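Local coordinates for thioredoxin family protein (Streptococcus pneumoniae, PDB 2YP6), which is a surface-exposed lipoprotein of the thioredoxin family that probably works as an extracellular thiol-disulfide oxidoreductase in resistance to oxidative stress, at residues 55-60 against 119-124; 73-78 against 89-94; 93-98 against 131-136; 106-109 against 114-117. All coordinates share one frame; numbering follows the deposited sequence.

How the interactions relate
From the N terminus, the turn after strand 53-56 meets the start of helix 120-127 in interaction 1, which closes the longest loop of the four. Nested inside it, interaction 2 folds helix 88-96 back on strand 71-76. The same helix then opens interaction 3, whose loop closes on the approach to strand 135-137 and so crosses that of interaction 1. Interaction 4, between the end of strand 102-108 and the loop that follows, lies nested within both interactions 1 and 3. The central sheet links all four: strands 53-56, 135-137, 102-108 and 71-76 stand side by side in that order.

Interaction 1. Residues 55-60 against 119-124; sequences QSMDGK and EQFPQW
Met57 makes the whole contact from its side, touching Phe121 and Pro122 at the start of helix 120-127. Its sulfur comes to the rim of the Phe121 ring rather than over a face: SD of Met57 is 3.9 Å from CE2 of Phe121, and the line from SD to the ring centroid runs 81° off the ring normal. This is an edge-on Met-aromatic contact in which the Met57 chain runs across the Phe121 side chain. One bond back, CG of Met57 passes 4.1 Å from CB of Pro122, the two side chains running antiparallel. Met57 reaches this far because CG stands anti to the backbone N (chi1 167°) and the next torsion is extended too, leaving a bend only at the terminal methyl. Further out, Met57 is the second residue of a type I turn from Ser56 to Gly59, closed by Gly59 N to Ser56 O at 2.8 Å, with Gly59 at positive phi. Inside the hairpin, OG of Ser56 accepts the backbone N of Lys60 at 3.1 Å and, weakly, that of Asp58. On the sheet side, Met57 pairs by its backbone with Val135, and its side chain also packs on Val135 and Tyr137, while Pro122 touches Tyr137. Helix 120-127 of the thioredoxin fold thus packs against the turn and the neighbouring strand 135-137. Polar bonds hold the turn and its pairing with that strand; the contact itself is apolar, and its cohesion probably comes from dispersion, perhaps with a weak attraction of the sulfur to the ring-edge C-H groups.

Interaction 2. Residues 73-78 against 89-94; sequences YLKFWA and PELMEL
A buried apolar contact joins Tyr73 and Lys75 of inner strand 71-76 to Leu91 and Leu94 of helix 88-96, the helix that follows the Cys81-Cys84 disulfide in this thioredoxin fold. The short segments run nearly antiparallel, at 164°, with axes 12.3 Å apart, a gap bridged wholly by side chains. Leu91 spreads its two methyls over two strand residues. CD1 sits over a face of the Tyr73 ring, 3.9 Å from its centroid and 27° off the normal, a CH-pi contact. CD2 lies beside the aliphatic part of Lys75, 4.1 Å from its CD. Leu94, one helical turn on, brings its own CD2 to the same ring, 3.6 Å from CE2 of Tyr73. In both leucines CG stands anti to the backbone N, pointing the branch at the strand, where both methyls of Leu91 but CD2 alone of Leu94 do the touching. Lys75 stays extended as far as CE and bends only at the last torsion, 78°; its ammonium makes a hydrogen bond to Ser87 and a salt bridge to Glu155, so the chain can offer its methylenes to Leu91 while its charge is satisfied. Around the contact, Leu91 also packs on Thr106 and Leu94 on Phe102, both of strand 102-108. Tyr73 continues onto Ala177 of helix 174-182 and Leu157 of strand 154-158, so the layer reaches across three neighbouring strands and two helices.

Interaction 3. Residues 93-98 against 131-136; sequences ELAAKP and KDIPVL
Ile133 sets CG1 anti to its own carbonyl carbon (chi1 -66°) and turns CD1 by a second torsion of -56°, which carries this methyl to the helix although the CB does not point straight at it. There CD1 of Ile133 meets CB of Ala95 at 3.8 Å, methyl against methyl. The same CB of Ala95 lies 3.7 Å from the backbone O of Asp132, so a single small side chain of helix 88-96 is met by both a methyl and a carbonyl of the loop. With only CB projecting from Ala95, the backbones can come near: the CA atoms of Ala95 and Asp132 are 6.9 Å apart. Asp132 has a positive phi, which turns the chain just ahead of Ile133. OD2 of Asp132 is held by NZ of Lys131 in a salt bridge of 3.0 Å, met from the syn side and 28° out of the carboxylate plane. This charged pair stands on the exposed side, whereas Ile133 is buried. Beyond Ala95, Ile133 packs on Met88, Leu91 and Met92 of the same helix and on Thr106 of strand 102-108. Ala95 also touches Ile104 of that strand. The contact joins the C-terminal part of helix 88-96 to the loop before strand 135-137 in the thioredoxin fold, a strand that pairs with strand 102-108 on one side and strand 53-56 on the other.

Interaction 4. Residues 106-109 against 114-117; sequences TVIA and GEKT
Glu115 packs on Ala109 and Ile108 directly and reaches Ala109 also through a water. In the packing, CB of Glu115 is only 3.1 Å from the backbone O of Ala109, and CG of Glu115 lies 3.3 Å from the same oxygen, so the carbonyl is pressed against the root of the side chain. Farther along, OE1 of Glu115 passes 4.1 Å from CB of Ile108. The side chain starts out with CG anti to the backbone N (chi1 -177°) and then folds at chi2, 58°, which curls the carboxylate back over its own chain. The segments belong to the end of strand 102-108 and the loop that leads on to helix 120-127, part of the strand-loop-helix succession of the thioredoxin fold; Gly114, at the start of 114-117, touches the bound 3-cyclohexyl-1-propylphosphocholine. Polar links divide the carboxylate between the segments. A water accepts the backbone N-H of Ala109 at 2.9 Å and donates to OE1 of Glu115 at 2.8 Å, satisfying the amide just past the strand. The other oxygen, OE2 of Glu115, takes the backbone N of Lys116 at 2.8 Å, from the anti side and 24° out of the carboxylate plane, and also bonds to the hydroxyl of Ser79. These partners fix the rotation of the carboxylate. Among apolar neighbours, Phe121 of helix 120-127 touches both Ile108 and Glu115, while Thr117 caps the start of that helix through the backbone N of Gln120.

Interaction 1. Residues 55-60 against 119-124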
loop_
_atom_site.group_PDB
_atom_site.type_symbol
_atom_site.label_atom_id
_atom_site.label_comp_id
_atom_site.label_asym_id
_atom_site.label_seq_id
_atom_site.Cartn_x
_atom_site.Cartn_y
_atom_site.Cartn_z
ATOM N N GLN A 55 -4.495 -11.005 -5.344
ATOM C CA GLN A 55 -3.595 -11.166 -6.473
ATOM C C GLN A 55 -2.849 -9.847 -6.725
ATOM O O GLN A 55 -3.447 -8.776 -6.700
ATOM C CB GLN A 55 -4.373 -11.553 -7.745
ATOM C CG GLN A 55 -4.995 -12.922 -7.688
ATOM C CD GLN A 55 -3.947 -14.008 -7.518
ATOM O OE1 GLN A 55 -3.967 -14.752 -6.544
ATOM N NE2 GLN A 55 -3.024 -14.099 -8.473
ATOM N N SER A 56 -1.550 -9.938 -6.992
ATOM C CA SER A 56 -0.766 -8.782 -7.386
ATOM C C SER A 56 -0.914 -8.574 -8.891
ATOM O O SER A 56 -1.384 -9.461 -9.603
ATOM C CB SER A 56 0.706 -8.987 -7.022
ATOM O OG SER A 56 1.299 -9.975 -7.849
ATOM N N MET A 57 -0.516 -7.390 -9.348
ATOM C CA MET A 57 -0.482 -7.026 -10.756
ATOM C C MET A 57 0.325 -8.034 -11.558
ATOM O O MET A 57 0.056 -8.275 -12.744
ATOM C CB MET A 57 0.172 -5.636 -10.847
ATOM C CG MET A 57 0.590 -5.177 -12.183
ATOM S SD MET A 57 0.955 -3.429 -12.015
ATOM C CE MET A 57 2.366 -3.423 -10.928
ATOM N N ASP A 58 1.304 -8.640 -10.899
ATOM C CA ASP A 58 2.177 -9.620 -11.547
ATOM C C ASP A 58 1.675 -11.062 -11.371
ATOM O O ASP A 58 2.376 -12.015 -11.712
ATOM C CB ASP A 58 3.638 -9.478 -11.070
ATOM C CG ASP A 58 3.764 -8.850 -9.689
ATOM O OD1 ASP A 58 3.108 -7.814 -9.422
ATOM O OD2 ASP A 58 4.530 -9.395 -8.863
ATOM N N GLY A 59 0.458 -11.217 -10.858
ATOM C CA GLY A 59 -0.218 -12.509 -10.842
ATOM C C GLY A 59 0.151 -13.470 -9.721
ATOM O O GLY A 59 -0.029 -14.680 -9.850
ATOM N N LYS A 60 0.662 -12.927 -8.624
ATOM C CA LYS A 60 1.075 -13.703 -7.466
ATOM C C LYS A 60 0.065 -13.467 -6.346
ATOM O O LYS A 60 -0.418 -12.366 -6.160
ATOM C CB LYS A 60 2.473 -13.232 -7.031
ATOM C CG LYS A 60 3.153 -14.037 -5.926
ATOM C CD LYS A 60 3.525 -15.448 -6.395
ATOM C CE LYS A 60 4.525 -16.140 -5.451
ATOM N NZ LYS A 60 4.097 -16.064 -4.027
ATOM N N GLU A 119 -6.942 -5.039 -17.198
ATOM C CA GLU A 119 -6.140 -5.088 -18.428
ATOM C C GLU A 119 -5.409 -3.781 -18.664
ATOM O O GLU A 119 -4.269 -3.779 -19.119
ATOM C CB GLU A 119 -6.999 -5.416 -19.657
ATOM C CG GLU A 119 -7.662 -6.777 -19.609
ATOM C CD GLU A 119 -9.009 -6.744 -18.908
ATOM O OE1 GLU A 119 -9.407 -5.657 -18.438
ATOM O OE2 GLU A 119 -9.670 -7.803 -18.828
ATOM N N GLN A 120 -6.064 -2.666 -18.362
ATOM C CA GLN A 120 -5.506 -1.362 -18.672
ATOM C C GLN A 120 -4.507 -0.876 -17.625
ATOM O O GLN A 120 -3.565 -0.151 -17.957
ATOM C CB GLN A 120 -6.614 -0.322 -18.836
ATOM C CG GLN A 120 -7.558 -0.576 -20.043
ATOM C CD GLN A 120 -6.870 -0.544 -21.413
ATOM O OE1 GLN A 120 -5.654 -0.363 -21.522
ATOM N NE2 GLN A 120 -7.664 -0.724 -22.469
ATOM N N PHE A 121 -4.711 -1.248 -16.367
ATOM C CA PHE A 121 -3.892 -0.687 -15.297
ATOM C C PHE A 121 -2.384 -0.913 -15.466
ATOM O O PHE A 121 -1.601 0.033 -15.340
ATOM C CB PHE A 121 -4.337 -1.151 -13.913
ATOM C CG PHE A 121 -3.528 -0.539 -12.812
ATOM C CD1 PHE A 121 -3.834 0.720 -12.326
ATOM C CD2 PHE A 121 -2.416 -1.192 -12.315
ATOM C CE1 PHE A 121 -3.057 1.311 -11.359
ATOM C CE2 PHE A 121 -1.635 -0.608 -11.351
ATOM C CZ PHE A 121 -1.964 0.643 -10.867
ATOM N N PRO A 122 -1.971 -2.153 -15.731
ATOM C CA PRO A 122 -0.526 -2.379 -15.802
ATOM C C PRO A 122 0.146 -1.614 -16.932
ATOM O O PRO A 122 1.273 -1.149 -16.743
ATOM C CB PRO A 122 -0.393 -3.901 -15.961
ATOM C CG PRO A 122 -1.755 -4.430 -16.198
ATOM C CD PRO A 122 -2.755 -3.396 -15.844
ATOM N N GLN A 123 -0.544 -1.444 -18.055
ATOM C CA GLN A 123 -0.021 -0.678 -19.171
ATOM C C GLN A 123 0.190 0.775 -18.742
ATOM O O GLN A 123 1.262 1.359 -18.955
ATOM C CB GLN A 123 -0.980 -0.762 -20.379
ATOM C CG GLN A 123 -0.721 0.314 -21.446
ATOM C CD GLN A 123 -1.660 0.224 -22.663
ATOM O OE1 GLN A 123 -2.743 -0.368 -22.599
ATOM N NE2 GLN A 123 -1.238 0.824 -23.773
ATOM N N TRP A 124 -0.827 1.351 -18.116
ATOM C CA TRP A 124 -0.735 2.713 -17.605
ATOM C C TRP A 124 0.419 2.862 -16.582
ATOM O O TRP A 124 1.187 3.819 -16.632
ATOM C CB TRP A 124 -2.065 3.105 -16.946
ATOM C CG TRP A 124 -2.002 4.434 -16.287
ATOM C CD1 TRP A 124 -2.164 5.647 -16.886
ATOM C CD2 TRP A 124 -1.733 4.705 -14.900
ATOM N NE1 TRP A 124 -2.026 6.650 -15.959
ATOM C CE2 TRP A 124 -1.754 6.103 -14.739
ATOM C CE3 TRP A 124 -1.482 3.905 -13.783
ATOM C CZ2 TRP A 124 -1.521 6.716 -13.513
ATOM C CZ3 TRP A 124 -1.270 4.516 -12.571
ATOM C CH2 TRP A 124 -1.296 5.908 -12.444
#

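Interaction 2. Residues 73-78 against 89-94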
loop_
_atom_site.group_PDB
_atom_site.type_symbol
_atom_site.label_atom_id
_atom_site.label_comp_id
_atom_site.label_asym_id
_atom_site.label_seq_id
_atom_site.Cartn_x
_atom_site.Cartn_y
_atom_site.Cartn_z
ATOM N N TYR A 73 4.446 -1.129 5.102
ATOM C CA TYR A 73 3.943 0.176 4.627
ATOM C C TYR A 73 2.838 -0.156 3.638
ATOM O O TYR A 73 3.114 -0.695 2.562
ATOM C CB TYR A 73 5.103 0.889 3.981
ATOM C CG TYR A 73 4.906 2.290 3.400
ATOM C CD1 TYR A 73 3.952 2.566 2.422
ATOM C CD2 TYR A 73 5.759 3.310 3.767
ATOM C CE1 TYR A 73 3.841 3.839 1.869
ATOM C CE2 TYR A 73 5.649 4.586 3.223
ATOM C CZ TYR A 73 4.683 4.840 2.264
ATOM O OH TYR A 73 4.599 6.115 1.697
ATOM N N LEU A 74 1.579 0.085 4.029
ATOM C CA LEU A 74 0.434 -0.340 3.208
ATOM C C LEU A 74 -0.278 0.885 2.695
ATOM O O LEU A 74 -0.836 1.624 3.491
ATOM C CB LEU A 74 -0.521 -1.206 4.030
ATOM C CG LEU A 74 -1.726 -1.776 3.297
ATOM C CD1 LEU A 74 -1.330 -2.765 2.225
ATOM C CD2 LEU A 74 -2.668 -2.449 4.309
ATOM N N LYS A 75 -0.226 1.104 1.382
ATOM C CA LYS A 75 -0.790 2.308 0.775
ATOM C C LYS A 75 -1.975 1.978 -0.099
ATOM O O LYS A 75 -1.874 1.162 -1.019
ATOM C CB LYS A 75 0.252 3.022 -0.071
ATOM C CG LYS A 75 -0.209 4.293 -0.698
ATOM C CD LYS A 75 0.828 4.799 -1.722
ATOM C CE LYS A 75 0.533 6.188 -2.186
ATOM N NZ LYS A 75 0.943 7.229 -1.196
ATOM N N PHE A 76 -3.089 2.635 0.184
ATOM C CA PHE A 76 -4.288 2.526 -0.626
ATOM C C PHE A 76 -4.337 3.722 -1.552
ATOM O O PHE A 76 -4.186 4.854 -1.097
ATOM C CB PHE A 76 -5.544 2.485 0.270
ATOM C CG PHE A 76 -5.664 1.219 1.081
ATOM C CD1 PHE A 76 -4.978 1.080 2.291
ATOM C CD2 PHE A 76 -6.419 0.158 0.629
ATOM C CE1 PHE A 76 -5.063 -0.051 3.012
ATOM C CE2 PHE A 76 -6.511 -0.988 1.352
ATOM C CZ PHE A 76 -5.830 -1.110 2.553
ATOM N N TRP A 77 -4.553 3.478 -2.833
ATOM C CA TRP A 77 -4.507 4.544 -3.817
ATOM C C TRP A 77 -5.337 4.248 -5.064
ATOM O O TRP A 77 -5.970 3.214 -5.165
ATOM C CB TRP A 77 -3.063 4.852 -4.192
ATOM C CG TRP A 77 -2.310 3.777 -4.962
ATOM C CD1 TRP A 77 -1.913 2.563 -4.509
ATOM C CD2 TRP A 77 -1.851 3.868 -6.325
ATOM N NE1 TRP A 77 -1.240 1.873 -5.506
ATOM C CE2 TRP A 77 -1.182 2.664 -6.624
ATOM C CE3 TRP A 77 -1.938 4.856 -7.307
ATOM C CZ2 TRP A 77 -0.612 2.420 -7.876
ATOM C CZ3 TRP A 77 -1.360 4.613 -8.542
ATOM C CH2 TRP A 77 -0.704 3.410 -8.815
ATOM N N ALA A 78 -5.342 5.195 -5.992
ATOM C CA ALA A 78 -6.052 5.033 -7.264
ATOM C C ALA A 78 -5.349 5.845 -8.338
ATOM O O ALA A 78 -4.803 6.921 -8.053
ATOM C CB ALA A 78 -7.490 5.479 -7.126
ATOM N N PRO A 89 6.616 8.216 -7.312
ATOM C CA PRO A 89 8.086 8.222 -7.466
ATOM C C PRO A 89 8.812 8.245 -6.109
ATOM O O PRO A 89 9.832 7.553 -5.930
ATOM C CB PRO A 89 8.353 9.499 -8.266
ATOM C CG PRO A 89 7.086 9.633 -9.134
ATOM C CD PRO A 89 5.973 9.240 -8.168
ATOM N N GLU A 90 8.273 8.982 -5.149
ATOM C CA GLU A 90 8.901 9.036 -3.844
ATOM C C GLU A 90 8.841 7.639 -3.208
ATOM O O GLU A 90 9.789 7.213 -2.567
ATOM C CB GLU A 90 8.254 10.085 -2.943
ATOM C CG GLU A 90 8.936 10.152 -1.589
ATOM C CD GLU A 90 8.380 11.240 -0.674
ATOM O OE1 GLU A 90 7.268 11.743 -0.962
ATOM O OE2 GLU A 90 9.069 11.572 0.328
ATOM N N LEU A 91 7.746 6.906 -3.416
ATOM C CA LEU A 91 7.647 5.548 -2.863
ATOM C C LEU A 91 8.652 4.588 -3.526
ATOM O O LEU A 91 9.230 3.718 -2.861
ATOM C CB LEU A 91 6.223 5.012 -3.013
ATOM C CG LEU A 91 5.938 3.702 -2.270
ATOM C CD1 LEU A 91 6.252 3.845 -0.793
ATOM C CD2 LEU A 91 4.496 3.261 -2.500
ATOM N N MET A 92 8.884 4.761 -4.825
ATOM C CA MET A 92 9.992 4.057 -5.491
ATOM C C MET A 92 11.346 4.361 -4.878
ATOM O O MET A 92 12.168 3.442 -4.737
ATOM C CB MET A 92 10.001 4.305 -6.995
ATOM C CG MET A 92 8.743 3.765 -7.659
ATOM S SD MET A 92 8.584 4.281 -9.367
ATOM C CE MET A 92 10.140 3.756 -10.039
ATOM N N GLU A 93 11.606 5.627 -4.519
ATOM C CA GLU A 93 12.820 5.951 -3.758
ATOM C C GLU A 93 12.959 5.093 -2.507
ATOM O O GLU A 93 14.052 4.583 -2.176
ATOM C CB GLU A 93 12.831 7.413 -3.291
ATOM C CG GLU A 93 13.209 8.422 -4.338
ATOM C CD GLU A 93 13.094 9.853 -3.847
ATOM O OE1 GLU A 93 12.124 10.212 -3.146
ATOM O OE2 GLU A 93 13.978 10.638 -4.183
ATOM N N LEU A 94 11.863 4.993 -1.771
ATOM C CA LEU A 94 11.861 4.230 -0.539
ATOM C C LEU A 94 12.117 2.761 -0.828
ATOM O O LEU A 94 12.917 2.117 -0.130
ATOM C CB LEU A 94 10.537 4.423 0.194
ATOM C CG LEU A 94 10.493 4.007 1.660
ATOM C CD1 LEU A 94 11.514 4.797 2.458
ATOM C CD2 LEU A 94 9.116 4.221 2.195
#

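Interaction 3. Residues 93-98 against 131-136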
loop_
_atom_site.group_PDB
_atom_site.type_symbol
_atom_site.label_atom_id
_atom_site.label_comp_id
_atom_site.label_asym_id
_atom_site.label_seq_id
_atom_site.Cartn_x
_atom_site.Cartn_y
_atom_site.Cartn_z
ATOM N N GLU A 93 11.606 5.627 -4.519
ATOM C CA GLU A 93 12.820 5.951 -3.758
ATOM C C GLU A 93 12.959 5.093 -2.507
ATOM O O GLU A 93 14.052 4.583 -2.176
ATOM C CB GLU A 93 12.831 7.413 -3.291
ATOM C CG GLU A 93 13.209 8.422 -4.338
ATOM C CD GLU A 93 13.094 9.853 -3.847
ATOM O OE1 GLU A 93 12.124 10.212 -3.146
ATOM O OE2 GLU A 93 13.978 10.638 -4.183
ATOM N N LEU A 94 11.863 4.993 -1.771
ATOM C CA LEU A 94 11.861 4.230 -0.539
ATOM C C LEU A 94 12.117 2.761 -0.828
ATOM O O LEU A 94 12.917 2.117 -0.130
ATOM C CB LEU A 94 10.537 4.423 0.194
ATOM C CG LEU A 94 10.493 4.007 1.660
ATOM C CD1 LEU A 94 11.514 4.797 2.458
ATOM C CD2 LEU A 94 9.116 4.221 2.195
ATOM N N ALA A 95 11.479 2.229 -1.864
ATOM C CA ALA A 95 11.639 0.812 -2.188
ATOM C C ALA A 95 13.078 0.474 -2.568
ATOM O O ALA A 95 13.549 -0.635 -2.320
ATOM C CB ALA A 95 10.691 0.396 -3.274
ATOM N N ALA A 96 13.795 1.454 -3.104
ATOM C CA ALA A 96 15.155 1.252 -3.565
ATOM C C ALA A 96 16.169 1.222 -2.425
ATOM O O ALA A 96 17.306 0.821 -2.633
ATOM C CB ALA A 96 15.538 2.355 -4.558
ATOM N N LYS A 97 15.780 1.683 -1.239
ATOM C CA LYS A 97 16.703 1.726 -0.106
ATOM C C LYS A 97 16.957 0.298 0.383
ATOM O O LYS A 97 16.020 -0.484 0.530
ATOM C CB LYS A 97 16.135 2.545 1.058
ATOM C CG LYS A 97 15.754 3.983 0.735
ATOM C CD LYS A 97 16.559 4.985 1.505
ATOM C CE LYS A 97 16.151 6.401 1.143
ATOM N NZ LYS A 97 15.172 6.955 2.111
ATOM N N PRO A 98 18.218 -0.042 0.628
ATOM C CA PRO A 98 18.564 -1.387 1.096
ATOM C C PRO A 98 18.339 -1.541 2.595
ATOM O O PRO A 98 18.245 -0.542 3.309
ATOM C CB PRO A 98 20.061 -1.467 0.795
ATOM C CG PRO A 98 20.539 -0.077 1.018
ATOM C CD PRO A 98 19.414 0.811 0.491
ATOM N N LYS A 131 7.683 1.326 -11.239
ATOM C CA LYS A 131 8.111 -0.061 -11.111
ATOM C C LYS A 131 8.664 -0.302 -9.716
ATOM O O LYS A 131 8.819 0.626 -8.936
ATOM C CB LYS A 131 9.158 -0.399 -12.168
ATOM C CG LYS A 131 10.398 0.465 -12.088
ATOM C CD LYS A 131 11.344 0.158 -13.242
ATOM C CE LYS A 131 12.694 0.818 -13.039
ATOM N NZ LYS A 131 13.555 0.050 -12.080
ATOM N N ASP A 132 8.954 -1.565 -9.411
ATOM C CA ASP A 132 9.490 -1.967 -8.111
ATOM C C ASP A 132 8.555 -1.721 -6.947
ATOM O O ASP A 132 8.989 -1.736 -5.796
ATOM C CB ASP A 132 10.847 -1.296 -7.858
ATOM C CG ASP A 132 11.862 -1.605 -8.955
ATOM O OD1 ASP A 132 11.875 -2.743 -9.468
ATOM O OD2 ASP A 132 12.625 -0.699 -9.351
ATOM N N ILE A 133 7.273 -1.514 -7.230
ATOM C CA ILE A 133 6.276 -1.283 -6.190
ATOM C C ILE A 133 5.193 -2.335 -6.354
ATOM O O ILE A 133 4.568 -2.378 -7.398
ATOM C CB ILE A 133 5.610 0.104 -6.343
ATOM C CG1 ILE A 133 6.628 1.209 -6.099
ATOM C CG2 ILE A 133 4.426 0.254 -5.374
ATOM C CD1 ILE A 133 7.312 1.120 -4.761
ATOM N N PRO A 134 4.977 -3.194 -5.342
ATOM C CA PRO A 134 3.851 -4.128 -5.436
ATOM C C PRO A 134 2.514 -3.438 -5.525
ATOM O O PRO A 134 2.203 -2.512 -4.753
ATOM C CB PRO A 134 3.937 -4.918 -4.126
ATOM C CG PRO A 134 5.349 -4.803 -3.712
ATOM C CD PRO A 134 5.788 -3.450 -4.133
ATOM N N VAL A 135 1.699 -3.903 -6.459
ATOM C CA VAL A 135 0.339 -3.411 -6.541
ATOM C C VAL A 135 -0.598 -4.589 -6.424
ATOM O O VAL A 135 -0.546 -5.514 -7.235
ATOM C CB VAL A 135 0.053 -2.686 -7.870
ATOM C CG1 VAL A 135 -1.401 -2.211 -7.910
ATOM C CG2 VAL A 135 1.011 -1.520 -8.080
ATOM N N LEU A 136 -1.439 -4.547 -5.401
ATOM C CA LEU A 136 -2.386 -5.612 -5.145
ATOM C C LEU A 136 -3.770 -5.186 -5.627
ATOM O O LEU A 136 -4.161 -4.028 -5.479
ATOM C CB LEU A 136 -2.431 -5.914 -3.658
ATOM C CG LEU A 136 -1.086 -6.272 -3.007
ATOM C CD1 LEU A 136 -1.358 -6.732 -1.596
ATOM C CD2 LEU A 136 -0.307 -7.316 -3.801
#

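Interaction 4. Residues 106-109 against 114-117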
loop_
_atom_site.group_PDB
_atom_site.type_symbol
_atom_site.label_atom_id
_atom_site.label_comp_id
_atom_site.label_asym_id
_atom_site.label_seq_id
_atom_site.Cartn_x
_atom_site.Cartn_y
_atom_site.Cartn_z
ATOM N N THR A 106 1.114 -1.865 -1.963
ATOM C CA THR A 106 0.085 -0.893 -2.304
ATOM C C THR A 106 -1.118 -1.642 -2.830
ATOM O O THR A 106 -0.965 -2.740 -3.345
ATOM C CB THR A 106 0.559 0.180 -3.298
ATOM O OG1 THR A 106 0.505 -0.327 -4.641
ATOM C CG2 THR A 106 1.973 0.655 -2.949
ATOM N N VAL A 107 -2.293 -1.028 -2.687
ATOM C CA VAL A 107 -3.565 -1.626 -3.049
ATOM C C VAL A 107 -4.402 -0.657 -3.891
ATOM O O VAL A 107 -4.575 0.517 -3.524
ATOM C CB VAL A 107 -4.378 -2.013 -1.791
ATOM C CG1 VAL A 107 -5.629 -2.839 -2.191
ATOM C CG2 VAL A 107 -3.507 -2.767 -0.762
ATOM N N ILE A 108 -4.897 -1.152 -5.021
ATOM C CA ILE A 108 -5.893 -0.441 -5.823
ATOM C C ILE A 108 -7.135 -1.325 -5.911
ATOM O O ILE A 108 -7.106 -2.497 -5.561
ATOM C CB ILE A 108 -5.394 -0.089 -7.241
ATOM C CG1 ILE A 108 -5.133 -1.351 -8.037
ATOM C CG2 ILE A 108 -4.140 0.755 -7.189
ATOM C CD1 ILE A 108 -4.963 -1.159 -9.542
ATOM N N ALA A 109 -8.225 -0.746 -6.387
ATOM C CA ALA A 109 -9.477 -1.456 -6.567
ATOM C C ALA A 109 -9.805 -1.410 -8.050
ATOM O O ALA A 109 -10.524 -0.502 -8.510
ATOM C CB ALA A 109 -10.562 -0.796 -5.759
ATOM N N GLY A 114 -14.320 4.002 -11.012
ATOM C CA GLY A 114 -13.517 4.765 -11.941
ATOM C C GLY A 114 -12.091 4.311 -12.121
ATOM O O GLY A 114 -11.427 4.804 -13.020
ATOM N N GLU A 115 -11.599 3.395 -11.293
ATOM C CA GLU A 115 -10.269 2.851 -11.509
ATOM C C GLU A 115 -10.227 2.106 -12.837
ATOM O O GLU A 115 -11.249 1.634 -13.350
ATOM C CB GLU A 115 -9.878 1.923 -10.356
ATOM C CG GLU A 115 -8.487 1.342 -10.423
ATOM C CD GLU A 115 -7.407 2.414 -10.487
ATOM O OE1 GLU A 115 -7.033 2.949 -9.416
ATOM O OE2 GLU A 115 -6.949 2.740 -11.610
ATOM N N LYS A 116 -9.019 2.029 -13.381
ATOM C CA LYS A 116 -8.733 1.334 -14.619
ATOM C C LYS A 116 -9.019 -0.154 -14.513
ATOM O O LYS A 116 -8.960 -0.734 -13.432
ATOM C CB LYS A 116 -7.257 1.577 -14.983
ATOM C CG LYS A 116 -7.044 3.019 -15.456
ATOM C CD LYS A 116 -5.590 3.383 -15.675
ATOM C CE LYS A 116 -5.477 4.861 -16.047
ATOM N NZ LYS A 116 -6.116 5.171 -17.334
ATOM N N THR A 117 -9.299 -0.775 -15.642
ATOM C CA THR A 117 -9.554 -2.202 -15.643
ATOM C C THR A 117 -8.258 -2.949 -15.365
ATOM O O THR A 117 -7.165 -2.399 -15.503
ATOM C CB THR A 117 -10.067 -2.678 -16.974
ATOM O OG1 THR A 117 -9.081 -2.405 -17.985
ATOM C CG2 THR A 117 -11.391 -1.990 -17.319
HETATM O O HOH W 1 -8.050 2.131 -6.977
#